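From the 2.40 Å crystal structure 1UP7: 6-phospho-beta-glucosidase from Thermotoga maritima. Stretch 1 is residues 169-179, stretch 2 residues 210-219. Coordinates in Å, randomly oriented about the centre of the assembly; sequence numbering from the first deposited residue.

Stretch 1, residues 169-179: NFIREIAEMFS
Stretch 2 (210-219) EKVFENLKLK

Val212 is the apolar centre of this contact. Its side chain, chi1 t (175°), leaves the backbone sideways to the other stretch, yet four residues of stretch 1 reach it. Ile174 comes closest, with CD1 3.9 Å from Val212 CG2. Phe178 CE2 lies 4.0 Å from Val212 CG2, and Met177 SD lies 4.4 Å from the same methyl. Phe170 CZ lies 4.1 Å from Val212 CG1. These are van der Waals contacts, and they keep hydrocarbon surface away from water. Val212 and Ile174 are both buried.

The backbones stand well apart here. Residues 169-177 are helical and continue a helix that begins earlier in the chain. Stretch 2 also enters as a helix that begins earlier in the chain, and it is helical through Val212 and Asn215. The two axes approach to 11.9 Å and cross at 96°, so the helices are nearly perpendicular. The nearest CA pair in the register is Ile174 CA to Val212 CA, 8.0 Å. Side chains must therefore bridge the gap. The buried surface totals 342 Å², both sides summed.

Backbone hydrogen bonds hold each helix in shape. In stretch 1 they run from Glu173 N to Asn169 O (3.0 Å) through to Phe178 N to Ile174 O (3.1 Å). Phi and psi stay near -60° and -45°. Phe178 is the first residue to leave helical values, at -109/8, and Ser179 follows at 61/42. In stretch 2, Val212 is at -67/-45. Glu214 N bonds to Glu210 O at 2.8 Å, Leu216 N to Val212 O at 3.0 Å, and Lys219 N to Asn215 O at 3.1 Å.

The rotamers set the reach. Ile174 is m, m, and its end comes nearer than its sideways CA-to-CB bond suggests. Phe170 is t with chi2 80°, and Phe178 is m with chi2 -85°. Both rings meet Val212 at their edges, near the ring plane. Phe178 also presents its edge to the aliphatic part of Lys211, with CE1 4.1 Å from Lys211 CD. Lys211 is m, t, t, with chi4 at 141°.

Met177 points toward stretch 2 and has the largest covered area in stretch 1. Its chi1 is -97°, followed by t and p. This carries CE to 3.3 Å from Asn215 CG, a close contact without a hydrogen bond. Asn215 also points toward its partner, with chi1 -134° and chi2 -120°.

The polar edge is a salt bridge. Glu173 and Lys219 both point toward the opposite stretch, and Lys219 NZ donates a hydrogen bond to Glu173 OE2 at 3.0 Å. Glu173 is t, t, with chi3 -4°. Lys219 has chi1 -98°, then t, p, t. The opposite charges attract, and this is the only hydrogen bond between the stretches. Each stretch also has an internal salt bridge: Arg172 NH1 to Glu176 OE1 at 2.8 Å, and Lys217 NZ to Glu214 OE1 at 3.1 Å, whose hydrogen bond is weak.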

# COMPACT_ATOMS: atom_id res chain seq x y z
N ASN A 169 21.60 5.73 24.33
CA ASN A 169 21.50 5.94 25.76
C ASN A 169 20.56 4.94 26.39
O ASN A 169 20.86 4.41 27.45
CB ASN A 169 21.06 7.38 26.07
CG ASN A 169 22.21 8.35 25.97
OD1 ASN A 169 23.32 8.05 26.38
ND2 ASN A 169 21.95 9.52 25.39
N PHE A 170 19.43 4.67 25.72
CA PHE A 170 18.52 3.68 26.24
C PHE A 170 19.15 2.30 26.25
O PHE A 170 19.03 1.55 27.25
CB PHE A 170 17.17 3.62 25.51
CG PHE A 170 16.22 2.65 26.18
CD1 PHE A 170 15.52 3.02 27.33
CD2 PHE A 170 16.13 1.31 25.73
CE1 PHE A 170 14.68 2.11 27.98
CE2 PHE A 170 15.30 0.40 26.38
CZ PHE A 170 14.56 0.80 27.50
N ILE A 171 19.79 1.93 25.15
CA ILE A 171 20.46 0.62 25.03
C ILE A 171 21.51 0.47 26.13
O ILE A 171 21.62 -0.59 26.75
CB ILE A 171 21.09 0.42 23.59
CG1 ILE A 171 20.03 -0.07 22.59
CG2 ILE A 171 22.23 -0.57 23.60
CD1 ILE A 171 20.33 0.25 21.13
N ARG A 172 22.26 1.54 26.39
CA ARG A 172 23.22 1.55 27.50
C ARG A 172 22.57 1.32 28.86
O ARG A 172 23.06 0.55 29.66
CB ARG A 172 24.02 2.85 27.50
CG ARG A 172 25.37 2.80 28.26
CD ARG A 172 25.65 4.07 29.10
NE ARG A 172 24.58 5.09 28.99
CZ ARG A 172 23.62 5.29 29.90
NH1 ARG A 172 23.57 4.56 31.02
NH2 ARG A 172 22.69 6.23 29.69
N GLU A 173 21.46 2.00 29.10
CA GLU A 173 20.74 1.88 30.37
C GLU A 173 20.30 0.42 30.59
O GLU A 173 20.47 -0.15 31.68
CB GLU A 173 19.53 2.81 30.32
CG GLU A 173 18.85 3.02 31.67
CD GLU A 173 18.00 4.28 31.67
OE1 GLU A 173 18.03 5.00 30.62
OE2 GLU A 173 17.34 4.54 32.71
N ILE A 174 19.75 -0.20 29.53
CA ILE A 174 19.31 -1.59 29.55
C ILE A 174 20.46 -2.55 29.75
O ILE A 174 20.39 -3.48 30.59
CB ILE A 174 18.56 -1.94 28.25
CG1 ILE A 174 17.24 -1.18 28.18
CG2 ILE A 174 18.27 -3.44 28.17
CD1 ILE A 174 16.50 -1.20 29.45
N ALA A 175 21.53 -2.34 29.00
CA ALA A 175 22.71 -3.18 29.17
C ALA A 175 23.25 -3.13 30.59
O ALA A 175 23.72 -4.15 31.11
CB ALA A 175 23.79 -2.81 28.16
N GLU A 176 23.19 -1.95 31.21
CA GLU A 176 23.61 -1.79 32.62
C GLU A 176 22.68 -2.52 33.57
O GLU A 176 23.12 -3.20 34.48
CB GLU A 176 23.66 -0.29 32.97
CG GLU A 176 25.04 0.23 33.38
CD GLU A 176 25.54 1.31 32.45
OE1 GLU A 176 24.78 2.28 32.17
OE2 GLU A 176 26.71 1.21 31.99
N MET A 177 21.37 -2.37 33.34
CA MET A 177 20.34 -3.03 34.16
C MET A 177 20.58 -4.54 34.26
O MET A 177 20.39 -5.16 35.31
CB MET A 177 18.99 -2.87 33.48
CG MET A 177 18.10 -1.73 33.95
SD MET A 177 16.40 -2.12 33.43
CE MET A 177 16.03 -3.48 34.52
N PHE A 178 20.94 -5.15 33.13
CA PHE A 178 21.00 -6.61 33.02
C PHE A 178 22.42 -7.15 32.94
O PHE A 178 22.61 -8.34 32.68
CB PHE A 178 20.21 -7.11 31.78
CG PHE A 178 18.72 -6.89 31.88
CD1 PHE A 178 17.92 -7.83 32.54
CD2 PHE A 178 18.14 -5.74 31.36
CE1 PHE A 178 16.55 -7.63 32.67
CE2 PHE A 178 16.76 -5.54 31.49
CZ PHE A 178 15.96 -6.48 32.15
N SER A 179 23.43 -6.30 33.15
CA SER A 179 24.83 -6.75 33.17
C SER A 179 25.25 -7.38 31.83
O SER A 179 25.95 -8.42 31.80
CB SER A 179 25.09 -7.74 34.34
OG SER A 179 24.75 -7.16 35.60
N GLU A 210 8.53 -6.43 30.52
CA GLU A 210 7.83 -6.28 31.79
C GLU A 210 8.77 -5.79 32.88
O GLU A 210 8.45 -4.82 33.59
CB GLU A 210 7.18 -7.62 32.24
CG GLU A 210 5.75 -7.89 31.73
CD GLU A 210 4.93 -6.61 31.49
OE1 GLU A 210 4.52 -5.92 32.46
OE2 GLU A 210 4.70 -6.29 30.30
N LYS A 211 9.91 -6.46 32.99
CA LYS A 211 10.95 -6.14 33.97
C LYS A 211 11.42 -4.70 33.83
O LYS A 211 11.68 -4.04 34.83
CB LYS A 211 12.14 -7.07 33.78
CG LYS A 211 12.05 -8.35 34.54
CD LYS A 211 13.12 -9.33 34.04
CE LYS A 211 12.86 -10.71 34.61
NZ LYS A 211 13.15 -11.73 33.57
N VAL A 212 11.53 -4.24 32.59
CA VAL A 212 11.93 -2.86 32.31
C VAL A 212 10.85 -1.89 32.78
O VAL A 212 11.18 -0.90 33.43
CB VAL A 212 12.32 -2.66 30.80
CG1 VAL A 212 12.60 -1.22 30.52
CG2 VAL A 212 13.54 -3.49 30.43
N PHE A 213 9.58 -2.19 32.48
CA PHE A 213 8.47 -1.37 32.96
C PHE A 213 8.44 -1.33 34.50
O PHE A 213 8.35 -0.26 35.09
CB PHE A 213 7.14 -1.86 32.37
CG PHE A 213 6.89 -1.38 30.97
CD1 PHE A 213 6.69 -0.04 30.71
CD2 PHE A 213 6.82 -2.28 29.93
CE1 PHE A 213 6.43 0.42 29.40
CE2 PHE A 213 6.57 -1.85 28.61
CZ PHE A 213 6.37 -0.51 28.34
N GLU A 214 8.57 -2.49 35.13
CA GLU A 214 8.65 -2.57 36.60
C GLU A 214 9.81 -1.73 37.15
O GLU A 214 9.69 -1.11 38.20
CB GLU A 214 8.76 -4.00 37.10
CG GLU A 214 7.50 -4.83 36.86
CD GLU A 214 6.39 -4.55 37.88
OE1 GLU A 214 5.68 -3.53 37.71
OE2 GLU A 214 6.23 -5.35 38.83
N ASN A 215 10.92 -1.70 36.43
CA ASN A 215 12.09 -0.93 36.85
C ASN A 215 11.88 0.58 36.76
O ASN A 215 12.29 1.32 37.66
CB ASN A 215 13.30 -1.31 35.99
CG ASN A 215 14.57 -1.55 36.81
OD1 ASN A 215 15.58 -0.86 36.62
ND2 ASN A 215 14.51 -2.53 37.73
N LEU A 216 11.24 1.03 35.68
CA LEU A 216 10.89 2.44 35.53
C LEU A 216 10.13 3.05 36.73
O LEU A 216 10.28 4.24 37.01
CB LEU A 216 10.10 2.63 34.25
CG LEU A 216 10.93 3.13 33.06
CD1 LEU A 216 12.01 2.14 32.63
CD2 LEU A 216 10.01 3.43 31.89
N LYS A 217 9.35 2.24 37.45
CA LYS A 217 8.48 2.71 38.53
C LYS A 217 9.27 2.91 39.80
O LYS A 217 8.83 3.58 40.76
CB LYS A 217 7.41 1.63 38.83
CG LYS A 217 6.61 1.14 37.59
CD LYS A 217 6.23 -0.34 37.71
CE LYS A 217 5.32 -0.60 38.90
NZ LYS A 217 6.06 -1.37 39.93
N LEU A 218 10.42 2.23 39.85
CA LEU A 218 11.27 2.24 41.03
C LEU A 218 12.27 3.39 40.88
O LEU A 218 12.68 4.00 41.88
CB LEU A 218 12.00 0.89 41.14
CG LEU A 218 11.36 -0.20 42.01
CD1 LEU A 218 10.44 -1.15 41.20
CD2 LEU A 218 12.43 -0.99 42.75
N LYS A 219 12.67 3.67 39.64
CA LYS A 219 13.61 4.76 39.34
C LYS A 219 13.26 6.07 40.07
O LYS A 219 13.38 6.17 41.32
CB LYS A 219 13.64 5.02 37.83
CG LYS A 219 14.80 4.35 37.07
CD LYS A 219 14.82 4.76 35.58
CE LYS A 219 15.46 6.14 35.34
NZ LYS A 219 15.47 6.50 33.89